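Local coordinates for protein catechol O-methyltransferase (Mycobacterium tuberculosis, PDB 6JCL) that transfers a methyl group from S-adenosyl-L-methionine to catechol-like compounds such as gallic acid, caffeic acid and dopamine, using a divalent metal cation, at residues Trp77-Ala82 against Ala108-Arg113. Residues are numbered along the deposited sequence; the frame is centred on the assembly and turned at random.
Sequences WLARGA and AGVADR
NH1 of R113 is shared between the end of a helix and a water: it donates to the backbone O of A79 at 2.9 Å and to a water 3.0 Å away, which in turn donates to O of R80. Both acceptors lie at the guanidinium edge, in its plane, yet the bond to A79 is bent (136° at the hydrogen) and NH1 sits well above the carbonyl plane. Two successive carbonyls of the last turn of helix 73-82 are thus tied, one directly and one through water, to a single nitrogen. The R113 side chain runs straight out to the helix, its first torsion (chi1 -40°) turning CG away from the carbonyl carbon. CG1 of V110 lies 3.9 Å above one face of this guanidinium, toward the margin of the group rather than over its centre.

Beside this polar link, the A79 methyl packs against the branch point of V110, CB to CB 3.7 Å, with CG1 and CG2 both at 3.9 Å from the same methyl. V110 also touches L105, so the small apolar patch continues into helix 95-107.

A second water bridges the R80 side chain to the loop, accepting from NE (2.8 Å) and donating to O of A108. The R80 guanidinium reaches on to D24, with which its NH2 forms a salt bridge; the same NH2 lies 3.5 Å above one face of the W77 ring, near its rim.

G109, at positive phi, ends helix 95-107 in a Schellman motif, and R113 leads into strand 114-118, the outermost of the sheet within the chain. The last turn of helix 73-82 therefore meets the return connection of the beta-alpha-beta unit 87-92, 95-107, 114-118 in the Rossmann-like class I methyltransferase fold.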
loop_
_atom_site.group_PDB
_atom_site.type_symbol
_atom_site.label_atom_id
_atom_site.label_comp_id
_atom_site.label_asym_id
_atom_site.label_seq_id
_atom_site.Cartn_x
_atom_site.Cartn_y
_atom_site.Cartn_z
ATOM N N TRP A 77 10.535 -6.306 9.716
ATOM C CA TRP A 77 9.213 -5.694 9.595
ATOM C C TRP A 77 8.144 -6.730 9.257
ATOM O O TRP A 77 7.040 -6.708 9.821
ATOM C CB TRP A 77 9.258 -4.617 8.517
ATOM C CG TRP A 77 9.911 -3.315 8.926
ATOM C CD1 TRP A 77 11.075 -2.786 8.430
ATOM C CD2 TRP A 77 9.405 -2.358 9.874
ATOM N NE1 TRP A 77 11.317 -1.550 9.011
ATOM C CE2 TRP A 77 10.300 -1.261 9.882
ATOM C CE3 TRP A 77 8.269 -2.312 10.694
ATOM C CZ2 TRP A 77 10.106 -0.139 10.696
ATOM C CZ3 TRP A 77 8.079 -1.192 11.518
ATOM C CH2 TRP A 77 9.003 -0.127 11.514
ATOM N N LEU A 78 8.449 -7.647 8.340
ATOM C CA LEU A 78 7.478 -8.690 8.015
ATOM C C LEU A 78 7.199 -9.561 9.229
ATOM O O LEU A 78 6.040 -9.887 9.517
ATOM C CB LEU A 78 7.994 -9.547 6.858
ATOM C CG LEU A 78 7.950 -8.825 5.520
ATOM C CD1 LEU A 78 8.768 -9.605 4.481
ATOM C CD2 LEU A 78 6.499 -8.655 5.082
ATOM N N ALA A 79 8.249 -9.899 9.989
ATOM C CA ALA A 79 8.076 -10.760 11.159
ATOM C C ALA A 79 7.281 -10.049 12.242
ATOM O O ALA A 79 6.468 -10.667 12.931
ATOM C CB ALA A 79 9.430 -11.212 11.697
ATOM N N ARG A 80 7.489 -8.742 12.382
ATOM C CA ARG A 80 6.680 -7.964 13.306
ATOM C C ARG A 80 5.210 -8.021 12.926
ATOM O O ARG A 80 4.338 -8.163 13.799
ATOM C CB ARG A 80 7.176 -6.519 13.312
ATOM C CG ARG A 80 8.455 -6.325 14.103
ATOM C CD ARG A 80 9.011 -4.929 13.812
ATOM N NE ARG A 80 10.105 -4.616 14.718
ATOM C CZ ARG A 80 10.799 -3.483 14.700
ATOM N NH1 ARG A 80 11.771 -3.303 15.586
ATOM N NH2 ARG A 80 10.527 -2.540 13.795
ATOM N N GLY A 81 4.915 -7.911 11.628
ATOM C CA GLY A 81 3.533 -7.915 11.186
ATOM C C GLY A 81 2.879 -9.278 11.294
ATOM O O GLY A 81 1.679 -9.368 11.559
ATOM N N ALA A 82 3.649 -10.349 11.068
ATOM C CA ALA A 82 3.127 -11.711 11.207
ATOM C C ALA A 82 2.873 -12.120 12.658
ATOM O O ALA A 82 2.142 -13.083 12.894
ATOM C CB ALA A 82 4.085 -12.717 10.577
ATOM N N ALA A 108 16.296 -8.186 17.006
ATOM C CA ALA A 108 14.952 -7.649 16.855
ATOM C C ALA A 108 13.907 -8.503 17.566
ATOM O O ALA A 108 12.721 -8.160 17.536
ATOM C CB ALA A 108 14.593 -7.502 15.374
ATOM N N GLY A 109 14.321 -9.603 18.190
ATOM C CA GLY A 109 13.395 -10.404 18.963
ATOM C C GLY A 109 12.487 -11.286 18.139
ATOM O O GLY A 109 11.443 -11.720 18.643
ATOM N N VAL A 110 12.840 -11.550 16.877
ATOM C CA VAL A 110 11.990 -12.331 15.989
ATOM C C VAL A 110 12.699 -13.567 15.452
ATOM O O VAL A 110 12.199 -14.205 14.520
ATOM C CB VAL A 110 11.453 -11.470 14.825
ATOM C CG1 VAL A 110 10.604 -10.306 15.358
ATOM C CG2 VAL A 110 12.620 -10.980 13.936
ATOM N N ALA A 111 13.848 -13.940 16.031
ATOM C CA ALA A 111 14.615 -15.056 15.478
ATOM C C ALA A 111 13.816 -16.355 15.471
ATOM O O ALA A 111 13.983 -17.175 14.564
ATOM C CB ALA A 111 15.913 -15.256 16.260
ATOM N N ASP A 112 12.933 -16.551 16.453
ATOM C CA ASP A 112 12.149 -17.781 16.546
ATOM C C ASP A 112 10.975 -17.823 15.573
ATOM O O ASP A 112 10.298 -18.854 15.492
ATOM C CB ASP A 112 11.632 -17.980 17.972
ATOM C CG ASP A 112 10.654 -16.907 18.392
ATOM O OD1 ASP A 112 10.702 -15.801 17.812
ATOM O OD2 ASP A 112 9.851 -17.157 19.316
ATOM N N ARG A 113 10.711 -16.736 14.850
ATOM C CA ARG A 113 9.684 -16.703 13.818
ATOM C C ARG A 113 10.239 -16.763 12.398
ATOM O O ARG A 113 9.447 -16.772 11.449
ATOM C CB ARG A 113 8.846 -15.424 13.911
ATOM C CG ARG A 113 8.508 -14.970 15.288
ATOM C CD ARG A 113 7.962 -13.557 15.218
ATOM N NE ARG A 113 7.747 -13.032 16.552
ATOM C CZ ARG A 113 7.144 -11.883 16.807
ATOM N NH1 ARG A 113 6.696 -11.145 15.809
ATOM N NH2 ARG A 113 6.984 -11.486 18.065
HETATM O O HOH W 1 11.233 -5.869 16.923
HETATM O O HOH W 2 5.135 -8.768 16.692
#